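Local coordinates for enoyl-CoA hydratase subunit I (Geobacillus kaustophilus, PDB 2PBP) that catalyses the hydration of the double bond of enoyl-CoA thioesters, a reaction of beta-oxidation, at the interface of chains A and B. Residues are numbered along the deposited sequence; one frame, centred on the assembly and turned at random. Chains: chain A/B, Enoyl-CoA hydratase subunit I.

Contact 1: the interface of chains A and B. Residues chain A 243-244, 247-248, 253; chain B 68, 134-135.
B:Ile68 is the knob at the middle of this patch, set into the surface of helix 238-248 of chain A, a C-terminal helix of the crotonase (enoyl-CoA hydratase/isomerase) family. Its terminal methyl CD1 presses on the CG methylene of A:Met244 at 3.4 Å, tighter than usual for two carbons, and also touches the sulfur SD at 3.8 Å. The methionine and isoleucine side chains meet at a slant. A:Met244 runs extended past CG (chi2 -174°), which lays its length, from CB through SD to CE, along the isoleucine methyl. The other branch of B:Ile68, CG2, faces the fork of A:Leu248, lying 3.9 Å from its CG and about as far from both of its methyls; here the side chains pass each other in opposite directions.

Between them on the same helix, A:Phe247 touches both B:Ile68 and B:Leu135. Its CG stands anti to the backbone N (chi1 -171°), which sends the ring across toward chain B. B:Leu135 puts its CD2 methyl off one face of the ring at its root, over the CB-CG bond, 3.6 Å from A:Phe247 CB and equally near CG. The CG1 methylene of B:Ile68 lies off the same side, beyond the CD2 edge and 3.9 Å from A:Phe247 CD2, so both residues of chain B pack against one side of the aromatic group.

Toward the rim, backbone replaces side chain. A:Gly243 turns its CA to the carbonyl O of B:Leu135 at 3.4 Å, a close approach made where the helix bears no side chain. One water then joins the chains, 2.7 Å from the carbonyl O of A:Gly243 and 2.8 Å from the carbonyl O of B:Asn134. A:Pro253 flanks this bridge, its ring CG turned to the same asparagine carbonyl. B:Asn134 and B:Leu135 belong to 3-10 helix 131-135, a segment that in this family carries a catalytic glutamate.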
loop_
_atom_site.group_PDB
_atom_site.type_symbol
_atom_site.label_atom_id
_atom_site.label_comp_id
_atom_site.label_asym_id
_atom_site.label_seq_id
_atom_site.Cartn_x
_atom_site.Cartn_y
_atom_site.Cartn_z
ATOM N N GLY A 243 2.171 14.243 19.667
ATOM C CA GLY A 243 3.014 13.154 19.206
ATOM C C GLY A 243 4.490 13.508 19.166
ATOM O O GLY A 243 5.341 12.723 19.584
ATOM N N MET A 244 4.800 14.699 18.669
ATOM C CA MET A 244 6.190 15.119 18.572
ATOM C C MET A 244 6.786 15.510 19.922
ATOM O O MET A 244 7.974 15.298 20.160
ATOM C CB MET A 244 6.311 16.252 17.552
ATOM C CG MET A 244 5.866 15.793 16.164
ATOM S SD MET A 244 6.108 16.968 14.833
ATOM C CE MET A 244 5.550 15.988 13.428
ATOM N N PHE A 247 7.515 12.230 21.678
ATOM C CA PHE A 247 8.689 11.574 21.116
ATOM C C PHE A 247 9.970 12.171 21.691
ATOM O O PHE A 247 10.892 11.443 22.062
ATOM C CB PHE A 247 8.711 11.720 19.597
ATOM C CG PHE A 247 9.777 10.899 18.932
ATOM C CD1 PHE A 247 9.633 9.521 18.811
ATOM C CD2 PHE A 247 10.936 11.499 18.449
ATOM C CE1 PHE A 247 10.632 8.749 18.216
ATOM C CE2 PHE A 247 11.939 10.735 17.853
ATOM C CZ PHE A 247 11.784 9.358 17.737
ATOM N N LEU A 248 10.024 13.499 21.751
ATOM C CA LEU A 248 11.191 14.206 22.278
ATOM C C LEU A 248 11.384 13.945 23.768
ATOM O O LEU A 248 12.512 13.854 24.250
ATOM C CB LEU A 248 11.049 15.713 22.051
ATOM C CG LEU A 248 11.127 16.229 20.614
ATOM C CD1 LEU A 248 10.954 17.741 20.612
ATOM C CD2 LEU A 248 12.466 15.846 19.997
ATOM N N PRO A 253 2.716 8.846 23.741
ATOM C CA PRO A 253 1.835 9.953 23.355
ATOM C C PRO A 253 0.415 9.648 23.832
ATOM O O PRO A 253 0.029 8.481 23.947
ATOM C CB PRO A 253 1.955 9.973 21.833
ATOM C CG PRO A 253 2.157 8.527 21.504
ATOM C CD PRO A 253 3.159 8.093 22.555
ATOM N N ILE B 68 12.389 15.718 13.929
ATOM C CA ILE B 68 11.252 16.353 14.583
ATOM C C ILE B 68 11.401 17.864 14.701
ATOM O O ILE B 68 10.421 18.596 14.564
ATOM C CB ILE B 68 11.005 15.758 15.998
ATOM C CG1 ILE B 68 10.285 14.412 15.877
ATOM C CG2 ILE B 68 10.170 16.722 16.839
ATOM C CD1 ILE B 68 8.874 14.427 15.235
ATOM N N ASN B 134 3.125 7.337 14.521
ATOM C CA ASN B 134 3.355 7.426 15.957
ATOM C C ASN B 134 3.657 8.843 16.425
ATOM O O ASN B 134 3.674 9.118 17.628
ATOM C CB ASN B 134 4.473 6.470 16.382
ATOM C CG ASN B 134 4.109 5.020 16.140
ATOM O OD1 ASN B 134 2.971 4.612 16.374
ATOM N ND2 ASN B 134 5.070 4.232 15.679
ATOM N N LEU B 135 3.881 9.745 15.476
ATOM C CA LEU B 135 4.158 11.137 15.804
ATOM C C LEU B 135 2.891 11.960 15.607
ATOM O O LEU B 135 2.898 13.176 15.785
ATOM C CB LEU B 135 5.267 11.691 14.903
ATOM C CG LEU B 135 6.640 11.025 14.978
ATOM C CD1 LEU B 135 7.591 11.731 14.022
ATOM C CD2 LEU B 135 7.174 11.084 16.403
HETATM O O HOH W 1 4.930 10.100 19.908
#

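Contact 2: the interface of chains A and B. Residues chain A 97, 99, 118-119, 197; chain B 157-158, 161.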
loop_
_atom_site.group_PDB
_atom_site.type_symbol
_atom_site.label_atom_id
_atom_site.label_comp_id
_atom_site.label_asym_id
_atom_site.label_seq_id
_atom_site.Cartn_x
_atom_site.Cartn_y
_atom_site.Cartn_z
ATOM N N PRO A 97 -11.676 3.292 11.206
ATOM C CA PRO A 97 -11.046 1.992 10.961
ATOM C C PRO A 97 -12.022 0.849 11.244
ATOM O O PRO A 97 -12.712 0.844 12.269
ATOM C CB PRO A 97 -9.861 2.001 11.923
ATOM C CG PRO A 97 -9.448 3.440 11.904
ATOM C CD PRO A 97 -10.787 4.161 12.001
ATOM N N ILE A 99 -12.459 -3.477 11.257
ATOM C CA ILE A 99 -11.814 -4.784 11.251
ATOM C C ILE A 99 -12.861 -5.887 11.246
ATOM O O ILE A 99 -13.850 -5.825 11.978
ATOM C CB ILE A 99 -10.933 -4.978 12.507
ATOM C CG1 ILE A 99 -9.885 -3.867 12.593
ATOM C CG2 ILE A 99 -10.271 -6.362 12.469
ATOM C CD1 ILE A 99 -9.103 -3.515 11.346
ATOM N N ASP A 118 -11.201 -2.854 6.590
ATOM C CA ASP A 118 -9.816 -2.468 6.318
ATOM C C ASP A 118 -8.788 -3.549 6.613
ATOM O O ASP A 118 -7.757 -3.637 5.940
ATOM C CB ASP A 118 -9.468 -1.215 7.115
ATOM C CG ASP A 118 -10.450 -0.095 6.873
ATOM O OD1 ASP A 118 -10.656 0.258 5.692
ATOM O OD2 ASP A 118 -11.018 0.426 7.858
ATOM N N LEU A 119 -9.062 -4.346 7.638
ATOM C CA LEU A 119 -8.182 -5.436 8.037
ATOM C C LEU A 119 -9.069 -6.621 8.349
ATOM O O LEU A 119 -10.214 -6.451 8.779
ATOM C CB LEU A 119 -7.393 -5.080 9.300
ATOM C CG LEU A 119 -6.490 -3.847 9.311
ATOM C CD1 LEU A 119 -5.914 -3.659 10.703
ATOM C CD2 LEU A 119 -5.379 -4.006 8.286
ATOM N N LEU A 197 -4.794 -0.119 18.003
ATOM C CA LEU A 197 -5.089 0.894 16.992
ATOM C C LEU A 197 -5.827 2.073 17.632
ATOM O O LEU A 197 -5.636 3.220 17.236
ATOM C CB LEU A 197 -5.931 0.295 15.858
ATOM C CG LEU A 197 -5.212 -0.695 14.934
ATOM C CD1 LEU A 197 -6.213 -1.356 13.999
ATOM C CD2 LEU A 197 -4.143 0.038 14.130
ATOM N N LEU B 157 -2.358 -1.026 5.103
ATOM C CA LEU B 157 -2.904 -0.347 6.276
ATOM C C LEU B 157 -2.320 -0.881 7.576
ATOM O O LEU B 157 -2.156 -0.137 8.542
ATOM C CB LEU B 157 -4.432 -0.444 6.288
ATOM C CG LEU B 157 -5.112 0.477 5.266
ATOM C CD1 LEU B 157 -6.608 0.205 5.228
ATOM C CD2 LEU B 157 -4.831 1.936 5.632
ATOM N N GLU B 158 -1.996 -2.168 7.595
ATOM C CA GLU B 158 -1.407 -2.774 8.780
ATOM C C GLU B 158 -0.096 -2.041 9.090
ATOM O O GLU B 158 0.123 -1.574 10.210
ATOM C CB GLU B 158 -1.129 -4.261 8.522
ATOM C CG GLU B 158 -0.762 -5.063 9.761
ATOM C CD GLU B 158 -0.366 -6.494 9.433
ATOM O OE1 GLU B 158 -1.088 -7.151 8.655
ATOM O OE2 GLU B 158 0.665 -6.963 9.955
ATOM N N TRP B 161 -0.714 2.012 9.648
ATOM C CA TRP B 161 -1.405 2.343 10.895
ATOM C C TRP B 161 -0.594 2.057 12.162
ATOM O O TRP B 161 -0.734 2.764 13.160
ATOM C CB TRP B 161 -2.730 1.584 10.986
ATOM C CG TRP B 161 -3.870 2.171 10.201
ATOM C CD1 TRP B 161 -3.921 3.400 9.600
ATOM C CD2 TRP B 161 -5.155 1.575 10.005
ATOM N NE1 TRP B 161 -5.164 3.606 9.047
ATOM C CE2 TRP B 161 -5.943 2.501 9.282
ATOM C CE3 TRP B 161 -5.724 0.348 10.375
ATOM C CZ2 TRP B 161 -7.267 2.238 8.920
ATOM C CZ3 TRP B 161 -7.040 0.085 10.017
ATOM C CH2 TRP B 161 -7.799 1.028 9.296
#
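Helix 153-162 of chain B packs here against the crotonase-fold core of chain A, with B:Trp161 as its wedge. The six-membered part of the indole goes in first: CH2 meets A:Pro97 CB and, from another direction, A:Asp118 CB, each at 3.5 Å. The proline lies against one face of the ring near its rim; the opposite face is backed from within chain B by the CD2 methyl of B:Leu157, 3.7 Å above the plane. A:Asp118 brings its carboxylate oxygen OD2 to the ring edge, in plane and 3.6 Å from CH2, with carboxylate and indole planes 84° apart. Farther back, A:Leu119 runs antiparallel alongside the indole at its CZ3 edge, with CD1 4.0 Å from CZ3, and A:Leu197 comes in roughly perpendicular to it, its CD2 against B:Trp161 CB at 3.8 Å. The tryptophan CG lies anti to the carbonyl carbon (chi1 -80°), and with chi2 near zero (-11°) this directs the six-membered ring into chain A. B:Leu157 adds its CD1 methyl, resting 3.7 Å from A:Asp118 CB. Replacing B:Trp161 with an alanine would probably open a gap between the helix and chain A, leaving A:Pro97 and A:Leu119 without their apolar mate. In the fold, the receiving surface combines the start of strand 119-123, the loop just before strand 98-102 and the end of helix 186-198, while the wedge comes from the last turn of its helix.

The centres of contact 1 and contact 2 lie about 21 Å apart on one A-B interface, and they have no residue or secondary-structure element in common. Their roles differ: in contact 1 chain A reaches over with its C-terminal helix, whereas in contact 2 a helix of chain B inserts into chain A. Two such separate anchors would probably help resist rocking of one subunit on the other. The interface is not an exact two-fold, so the pairing is not simply reciprocal. Crotonase-family enzymes commonly form trimers or pairs of trimers, and these contacts could belong to such an assembly, although the two deposited chains alone do not show it.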